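Local coordinates for thymine dioxygenase (Neurospora crassa, PDB 5C3O), which probably acts as an iron- and 2-oxoglutarate-dependent dioxygenase that hydroxylates the methyl group of thymine, built on a double-stranded beta-helix fold, at residues N9-V14 and N239-D244; F47-N52 and T251-A256. One frame throughout, in Å; residues are numbered along the deposited sequence.

Contact 1 (N9-V14 and N239-D244); sequences NEDGLV and NGQFID
Asp-11 and Ile-243 carry the meeting between a beta hairpin, whose type I' turn runs from Glu-10 to Leu-13, and the loop that leads into strand 242-244. The ND2 of Asn-239 gives a weak hydrogen bond to Asp-11 OD1 at 3.2 Å, its amide plane turned 76° from the carboxylate. The second oxygen, Asp-11 OD2, lies 3.2 Å from the aliphatic CG of Gln-241 and is hydrogen-bonded to Ser-237 OG, the strongest polar partner of this carboxylate. That same hydroxyl is bonded to the backbone N of Gly-240 and of Gln-241, so one serine ties the carboxylate to the loop. An aspartate suits this place because its short side chain, with CG anti to the backbone N (chi1 -162°), brings both oxygens to the loop. Next to this polar group, Ile-243 turns toward the hairpin: CD1 meets Asp-11 CB, CG1 and CG2 lie across the Glu-10 chain, CG1 nearest its OE1, and CB faces Leu-13. The turn itself is closed by reciprocal backbone bonds between Glu-10 and Leu-13, and Gly-12 accommodates its positive phi of 79° easily. Leu-13 reaches on to Val-235 of strand 233-236, and its CD1 sits 4.1 Å from Ile-243 CB.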
ATOM      1  N   ASN A   9     -13.954 -13.858   1.667  1.00 65.56           N
ATOM      2  CA  ASN A   9     -14.303 -15.174   1.145  1.00 67.77           C
ATOM      3  C   ASN A   9     -15.677 -15.087   0.490  1.00 71.06           C
ATOM      4  O   ASN A   9     -16.703 -15.130   1.170  1.00 72.12           O
ATOM      5  CB  ASN A   9     -14.287 -16.223   2.263  1.00 67.59           C
ATOM      6  CG  ASN A   9     -14.404 -17.647   1.739  1.00 68.56           C
ATOM      7  OD1 ASN A   9     -14.552 -17.879   0.536  1.00 68.40           O
ATOM      8  ND2 ASN A   9     -14.336 -18.613   2.647  1.00 68.35           N
ATOM      9  N   GLU A  10     -15.687 -14.947  -0.834  1.00 72.98           N
ATOM     10  CA  GLU A  10     -16.922 -14.687  -1.569  1.00 76.39           C
ATOM     11  C   GLU A  10     -16.724 -14.903  -3.068  1.00 76.59           C
ATOM     12  O   GLU A  10     -15.755 -14.407  -3.647  1.00 74.72           O
ATOM     13  CB  GLU A  10     -17.376 -13.249  -1.311  1.00 78.03           C
ATOM     14  CG  GLU A  10     -18.757 -12.907  -1.842  1.00 82.18           C
ATOM     15  CD  GLU A  10     -19.203 -11.519  -1.425  1.00 84.28           C
ATOM     16  OE1 GLU A  10     -19.577 -10.722  -2.311  1.00 86.58           O
ATOM     17  OE2 GLU A  10     -19.168 -11.218  -0.211  1.00 85.52           O
ATOM     18  N   ASP A  11     -17.647 -15.648  -3.680  1.00 77.57           N
ATOM     19  CA  ASP A  11     -17.670 -15.871  -5.131  1.00 76.83           C
ATOM     20  C   ASP A  11     -16.379 -16.512  -5.651  1.00 72.54           C
ATOM     21  O   ASP A  11     -15.927 -16.211  -6.757  1.00 71.33           O
ATOM     22  CB  ASP A  11     -17.951 -14.548  -5.859  1.00 79.75           C
ATOM     23  CG  ASP A  11     -18.421 -14.749  -7.292  1.00 83.21           C
ATOM     24  OD1 ASP A  11     -19.391 -15.507  -7.509  1.00 87.07           O
ATOM     25  OD2 ASP A  11     -17.825 -14.138  -8.202  1.00 83.90           O
ATOM     26  N   GLY A  12     -15.794 -17.398  -4.848  1.00 69.73           N
ATOM     27  CA  GLY A  12     -14.525 -18.044  -5.192  1.00 68.00           C
ATOM     28  C   GLY A  12     -13.281 -17.192  -4.957  1.00 65.91           C
ATOM     29  O   GLY A  12     -12.166 -17.638  -5.232  1.00 64.45           O
ATOM     30  N   LEU A  13     -13.457 -15.970  -4.455  1.00 64.09           N
ATOM     31  CA  LEU A  13     -12.332 -15.087  -4.148  1.00 61.17           C
ATOM     32  C   LEU A  13     -11.991 -15.249  -2.673  1.00 59.01           C
ATOM     33  O   LEU A  13     -12.812 -14.940  -1.803  1.00 59.25           O
ATOM     34  CB  LEU A  13     -12.684 -13.627  -4.453  1.00 61.38           C
ATOM     35  CG  LEU A  13     -11.546 -12.669  -4.846  1.00 60.91           C
ATOM     36  CD1 LEU A  13     -11.982 -11.226  -4.647  1.00 60.51           C
ATOM     37  CD2 LEU A  13     -10.263 -12.926  -4.075  1.00 60.08           C
ATOM     38  N   VAL A  14     -10.785 -15.742  -2.399  1.00 55.53           N
ATOM     39  CA  VAL A  14     -10.321 -15.938  -1.033  1.00 53.34           C
ATOM     40  C   VAL A  14      -9.055 -15.109  -0.801  1.00 50.26           C
ATOM     41  O   VAL A  14      -7.995 -15.422  -1.334  1.00 47.48           O
ATOM     42  CB  VAL A  14     -10.046 -17.429  -0.738  1.00 54.08           C
ATOM     43  CG1 VAL A  14      -9.742 -17.636   0.741  1.00 53.77           C
ATOM     44  CG2 VAL A  14     -11.240 -18.284  -1.156  1.00 56.33           C
ATOM     45  N   ASN A 239     -14.610 -15.717 -11.125  1.00 81.26           N
ATOM     46  CA  ASN A 239     -15.839 -15.756 -11.918  1.00 84.30           C
ATOM     47  C   ASN A 239     -16.046 -14.460 -12.702  1.00 83.59           C
ATOM     48  O   ASN A 239     -16.521 -14.491 -13.839  1.00 84.11           O
ATOM     49  CB  ASN A 239     -17.055 -16.037 -11.027  1.00 86.66           C
ATOM     50  CG  ASN A 239     -17.046 -17.444 -10.447  1.00 88.12           C
ATOM     51  OD1 ASN A 239     -16.390 -18.347 -10.971  1.00 87.22           O
ATOM     52  ND2 ASN A 239     -17.786 -17.637  -9.361  1.00 89.37           N
ATOM     53  N   GLY A 240     -15.698 -13.329 -12.088  1.00 81.78           N
ATOM     54  CA  GLY A 240     -15.636 -12.045 -12.797  1.00 79.00           C
ATOM     55  C   GLY A 240     -16.375 -10.858 -12.205  1.00 77.83           C
ATOM     56  O   GLY A 240     -16.458  -9.813 -12.855  1.00 76.32           O
ATOM     57  N   GLN A 241     -16.917 -10.986 -10.993  1.00 77.15           N
ATOM     58  CA  GLN A 241     -17.570  -9.845 -10.336  1.00 77.31           C
ATOM     59  C   GLN A 241     -16.687  -9.220  -9.253  1.00 75.73           C
ATOM     60  O   GLN A 241     -15.783  -9.862  -8.719  1.00 73.87           O
ATOM     61  CB  GLN A 241     -18.949 -10.219  -9.770  1.00 80.74           C
ATOM     62  CG  GLN A 241     -18.963 -11.223  -8.622  1.00 81.13           C
ATOM     63  CD  GLN A 241     -20.140 -11.026  -7.667  1.00 83.19           C
ATOM     64  OE1 GLN A 241     -20.650  -9.914  -7.507  1.00 82.53           O
ATOM     65  NE2 GLN A 241     -20.571 -12.107  -7.023  1.00 84.75           N
ATOM     66  N   PHE A 242     -16.968  -7.962  -8.936  1.00 74.56           N
ATOM     67  CA  PHE A 242     -16.149  -7.192  -8.009  1.00 72.22           C
ATOM     68  C   PHE A 242     -16.638  -7.325  -6.570  1.00 71.51           C
ATOM     69  O   PHE A 242     -17.734  -6.880  -6.235  1.00 71.53           O
ATOM     70  CB  PHE A 242     -16.115  -5.729  -8.446  1.00 71.75           C
ATOM     71  CG  PHE A 242     -15.229  -5.488  -9.630  1.00 72.33           C
ATOM     72  CD1 PHE A 242     -15.686  -5.742 -10.916  1.00 73.59           C
ATOM     73  CD2 PHE A 242     -13.925  -5.040  -9.458  1.00 71.54           C
ATOM     74  CE1 PHE A 242     -14.865  -5.535 -12.013  1.00 73.69           C
ATOM     75  CE2 PHE A 242     -13.099  -4.831 -10.550  1.00 71.92           C
ATOM     76  CZ  PHE A 242     -13.570  -5.080 -11.830  1.00 73.09           C
ATOM     77  N   ILE A 243     -15.812  -7.947  -5.730  1.00 69.76           N
ATOM     78  CA  ILE A 243     -16.129  -8.147  -4.317  1.00 68.87           C
ATOM     79  C   ILE A 243     -15.451  -7.061  -3.491  1.00 66.97           C
ATOM     80  O   ILE A 243     -14.321  -6.667  -3.779  1.00 66.36           O
ATOM     81  CB  ILE A 243     -15.681  -9.543  -3.823  1.00 69.86           C
ATOM     82  CG1 ILE A 243     -16.585 -10.634  -4.406  1.00 73.00           C
ATOM     83  CG2 ILE A 243     -15.736  -9.636  -2.303  1.00 70.13           C
ATOM     84  CD1 ILE A 243     -16.465 -10.813  -5.900  1.00 73.33           C
ATOM     85  N   ASP A 244     -16.146  -6.600  -2.456  1.00 65.36           N
ATOM     86  CA  ASP A 244     -15.635  -5.561  -1.574  1.00 64.56           C
ATOM     87  C   ASP A 244     -14.484  -6.082  -0.719  1.00 63.59           C
ATOM     88  O   ASP A 244     -14.587  -7.146  -0.108  1.00 64.59           O
ATOM     89  CB  ASP A 244     -16.749  -5.039  -0.660  1.00 65.82           C
ATOM     90  CG  ASP A 244     -17.848  -4.318  -1.423  1.00 67.83           C
ATOM     91  OD1 ASP A 244     -17.529  -3.479  -2.291  1.00 68.14           O
ATOM     92  OD2 ASP A 244     -19.037  -4.585  -1.148  1.00 69.91           O
TER

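Contact 2 (F47-N52 and T251-A256); sequences FIYLKN and TVVVNA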
ATOM      1  N   PHE A  47      -3.893 -10.918  -3.812  1.00 34.93           N
ATOM      2  CA  PHE A  47      -4.130  -9.983  -2.715  1.00 34.63           C
ATOM      3  C   PHE A  47      -4.035 -10.751  -1.409  1.00 35.23           C
ATOM      4  O   PHE A  47      -4.486 -11.897  -1.337  1.00 36.70           O
ATOM      5  CB  PHE A  47      -5.545  -9.399  -2.795  1.00 35.48           C
ATOM      6  CG  PHE A  47      -5.645  -8.105  -3.555  1.00 34.62           C
ATOM      7  CD1 PHE A  47      -5.732  -8.099  -4.939  1.00 34.60           C
ATOM      8  CD2 PHE A  47      -5.696  -6.897  -2.881  1.00 33.64           C
ATOM      9  CE1 PHE A  47      -5.838  -6.908  -5.638  1.00 34.10           C
ATOM     10  CE2 PHE A  47      -5.805  -5.703  -3.575  1.00 33.67           C
ATOM     11  CZ  PHE A  47      -5.872  -5.709  -4.954  1.00 33.59           C
ATOM     12  N   ILE A  48      -3.462 -10.122  -0.386  1.00 34.55           N
ATOM     13  CA  ILE A  48      -3.504 -10.633   0.986  1.00 34.67           C
ATOM     14  C   ILE A  48      -3.730  -9.471   1.950  1.00 35.09           C
ATOM     15  O   ILE A  48      -3.516  -8.310   1.597  1.00 36.58           O
ATOM     16  CB  ILE A  48      -2.193 -11.352   1.387  1.00 34.82           C
ATOM     17  CG1 ILE A  48      -1.037 -10.350   1.502  1.00 33.90           C
ATOM     18  CG2 ILE A  48      -1.862 -12.464   0.399  1.00 34.34           C
ATOM     19  CD1 ILE A  48       0.297 -10.968   1.846  1.00 33.88           C
ATOM     20  N   TYR A  49      -4.177  -9.791   3.157  1.00 35.30           N
ATOM     21  CA  TYR A  49      -4.184  -8.844   4.262  1.00 35.16           C
ATOM     22  C   TYR A  49      -3.112  -9.289   5.236  1.00 34.69           C
ATOM     23  O   TYR A  49      -3.007 -10.484   5.528  1.00 34.39           O
ATOM     24  CB  TYR A  49      -5.516  -8.872   5.011  1.00 37.10           C
ATOM     25  CG  TYR A  49      -6.690  -8.156   4.371  1.00 38.13           C
ATOM     26  CD1 TYR A  49      -6.972  -8.284   3.017  1.00 38.32           C
ATOM     27  CD2 TYR A  49      -7.569  -7.409   5.152  1.00 39.48           C
ATOM     28  CE1 TYR A  49      -8.070  -7.654   2.451  1.00 39.38           C
ATOM     29  CE2 TYR A  49      -8.672  -6.784   4.597  1.00 40.16           C
ATOM     30  CZ  TYR A  49      -8.918  -6.908   3.249  1.00 40.17           C
ATOM     31  OH  TYR A  49     -10.012  -6.283   2.695  1.00 41.51           O
ATOM     32  N   LEU A  50      -2.335  -8.343   5.755  1.00 34.22           N
ATOM     33  CA  LEU A  50      -1.407  -8.623   6.845  1.00 34.79           C
ATOM     34  C   LEU A  50      -1.831  -7.939   8.146  1.00 36.42           C
ATOM     35  O   LEU A  50      -2.293  -6.801   8.130  1.00 36.90           O
ATOM     36  CB  LEU A  50       0.004  -8.166   6.478  1.00 34.03           C
ATOM     37  CG  LEU A  50       0.696  -8.871   5.310  1.00 32.99           C
ATOM     38  CD1 LEU A  50       2.011  -8.173   4.982  1.00 31.76           C
ATOM     39  CD2 LEU A  50       0.930 -10.336   5.630  1.00 33.18           C
ATOM     40  N   LYS A  51      -1.656  -8.639   9.268  1.00 37.77           N
ATOM     41  CA  LYS A  51      -1.822  -8.049  10.594  1.00 40.33           C
ATOM     42  C   LYS A  51      -0.536  -8.220  11.397  1.00 39.68           C
ATOM     43  O   LYS A  51       0.359  -8.980  11.005  1.00 39.28           O
ATOM     44  CB  LYS A  51      -3.009  -8.684  11.338  1.00 44.10           C
ATOM     45  CG  LYS A  51      -2.781 -10.129  11.767  1.00 47.35           C
ATOM     46  CD  LYS A  51      -4.076 -10.924  11.884  1.00 51.12           C
ATOM     47  CE  LYS A  51      -4.828 -10.644  13.175  1.00 54.27           C
ATOM     48  NZ  LYS A  51      -4.257 -11.382  14.333  1.00 57.08           N
ATOM     49  N   ASN A  52      -0.458  -7.517  12.524  1.00 39.10           N
ATOM     50  CA  ASN A  52       0.717  -7.527  13.387  1.00 38.91           C
ATOM     51  C   ASN A  52       1.995  -7.220  12.614  1.00 37.67           C
ATOM     52  O   ASN A  52       3.008  -7.918  12.740  1.00 36.53           O
ATOM     53  CB  ASN A  52       0.822  -8.858  14.149  1.00 40.52           C
ATOM     54  CG  ASN A  52      -0.317  -9.053  15.140  1.00 42.09           C
ATOM     55  OD1 ASN A  52      -1.002  -8.104  15.503  1.00 42.25           O
ATOM     56  ND2 ASN A  52      -0.520 -10.292  15.577  1.00 43.82           N
ATOM     57  N   THR A 251      -4.859  -3.517   9.924  1.00 45.16           N
ATOM     58  CA  THR A 251      -4.531  -4.437   8.859  1.00 43.41           C
ATOM     59  C   THR A 251      -4.024  -3.614   7.672  1.00 40.55           C
ATOM     60  O   THR A 251      -4.429  -2.470   7.487  1.00 39.66           O
ATOM     61  CB  THR A 251      -5.775  -5.287   8.498  1.00 45.56           C
ATOM     62  OG1 THR A 251      -5.425  -6.675   8.454  1.00 50.72           O
ATOM     63  CG2 THR A 251      -6.414  -4.861   7.184  1.00 45.24           C
ATOM     64  N   VAL A 252      -3.124  -4.193   6.885  1.00 38.66           N
ATOM     65  CA  VAL A 252      -2.669  -3.570   5.644  1.00 35.84           C
ATOM     66  C   VAL A 252      -2.982  -4.513   4.489  1.00 34.62           C
ATOM     67  O   VAL A 252      -2.784  -5.722   4.595  1.00 33.89           O
ATOM     68  CB  VAL A 252      -1.161  -3.196   5.693  1.00 34.70           C
ATOM     69  CG1 VAL A 252      -0.270  -4.421   5.803  1.00 34.58           C
ATOM     70  CG2 VAL A 252      -0.777  -2.357   4.483  1.00 34.74           C
ATOM     71  N   VAL A 253      -3.490  -3.960   3.397  1.00 34.41           N
ATOM     72  CA  VAL A 253      -3.845  -4.760   2.231  1.00 33.97           C
ATOM     73  C   VAL A 253      -2.655  -4.731   1.280  1.00 32.99           C
ATOM     74  O   VAL A 253      -2.119  -3.670   0.991  1.00 31.62           O
ATOM     75  CB  VAL A 253      -5.114  -4.226   1.534  1.00 34.59           C
ATOM     76  CG1 VAL A 253      -5.582  -5.192   0.450  1.00 34.61           C
ATOM     77  CG2 VAL A 253      -6.226  -4.002   2.552  1.00 35.40           C
ATOM     78  N   VAL A 254      -2.237  -5.906   0.818  1.00 32.68           N
ATOM     79  CA  VAL A 254      -1.076  -6.024  -0.047  1.00 32.21           C
ATOM     80  C   VAL A 254      -1.444  -6.777  -1.318  1.00 31.92           C
ATOM     81  O   VAL A 254      -2.008  -7.862  -1.253  1.00 32.81           O
ATOM     82  CB  VAL A 254       0.077  -6.765   0.661  1.00 31.23           C
ATOM     83  CG1 VAL A 254       1.358  -6.659  -0.154  1.00 30.13           C
ATOM     84  CG2 VAL A 254       0.288  -6.201   2.059  1.00 31.58           C
ATOM     85  N   ASN A 255      -1.119  -6.202  -2.470  1.00 31.70           N
ATOM     86  CA  ASN A 255      -1.344  -6.885  -3.735  1.00 32.15           C
ATOM     87  C   ASN A 255      -0.133  -6.826  -4.642  1.00 31.72           C
ATOM     88  O   ASN A 255       0.664  -5.890  -4.576  1.00 30.17           O
ATOM     89  CB  ASN A 255      -2.563  -6.320  -4.463  1.00 33.51           C
ATOM     90  CG  ASN A 255      -2.356  -4.900  -4.954  1.00 34.34           C
ATOM     91  OD1 ASN A 255      -2.335  -3.960  -4.163  1.00 33.77           O
ATOM     92  ND2 ASN A 255      -2.211  -4.736  -6.265  1.00 35.03           N
ATOM     93  N   ALA A 256      -0.001  -7.851  -5.477  1.00 32.01           N
ATOM     94  CA  ALA A 256       1.070  -7.917  -6.451  1.00 31.96           C
ATOM     95  C   ALA A 256       0.696  -7.092  -7.677  1.00 32.93           C
ATOM     96  O   ALA A 256      -0.470  -7.044  -8.066  1.00 32.38           O
ATOM     97  CB  ALA A 256       1.336  -9.364  -6.841  1.00 32.12           C
TER
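Ile-48 and Val-254 form a hydrogen-bonded antiparallel pair: Ile-48 N reaches Val-254 O at 2.8 Å, and Val-254 N returns an almost straight bond to Ile-48 O, 175° at the hydrogen. Leu-50 and Val-252 repeat the exchange. Leu-50 O accepts twice, from Val-252 N in the carbonyl plane and from Thr-251 OG1, which stands 3.2 Å away and well above that plane. A threonine suits this place, spending its hydroxyl on the neighbouring backbone while CG2 packs 3.5 Å from Tyr-49 CD2. The outward backbone groups are used too: Tyr-49 bonds to Pro-16 and Ile-18, Lys-51 to Ile-18 and Phe-20, and Val-253 to Leu-225.

On the face of Phe-47, Tyr-49, Val-253 and Asn-255, Val-253 CG2 lies over the Tyr-49 ring, whose OH is bonded to Thr-246 O. Asn-255 CB sits over the centre of the Phe-47 ring, 3.3 Å from its centroid, and the amide is stacked on the ring, the planes 13° apart. With CG between its backbone N and carbonyl carbon (chi1 68°), Asn-255 extends alongside the phenyl and hands ND2 to Asp-218 OD2. Val-253 CG1 meets the ring edge at Phe-47 CD2, and His-273 packs edge-to-face with the same ring. Were Phe-47 replaced by an alanine, the Asn-255 amide would probably lose the flat surface it lies on and be freer to turn, and His-273 its aromatic neighbour.

The other face is aliphatic, Ile-48 and Val-254 both touching Phe-42 of helix 28-44. Asp-218 and His-273 bind the calcium ion with His-216, so this sheet supplies second-shell residues to the metal site of a double-stranded beta-helix dioxygenase.

Contact 2 lies in the core, with nine of its ten touching residues buried, whereas contact 1 sits at the periphery, its centre about 21 Å from the centre of the chain. Their chemistry follows: mostly backbone pairing and apolar packing in contact 2, mostly polar side chains in contact 1. Contact 2 joins two neighbouring strands of the large sheet; contact 1 links the edge of that sheet (strands 8-10 and 13-19) to the small sheet holding strand 242-244. Their centres are about 17 Å apart. Each joins an N-terminal element to the C-terminal oxygenase region, but only in contact 2 do side chains meet metal ligands, Asn-255 at Asp-218 and Phe-47 at His-273.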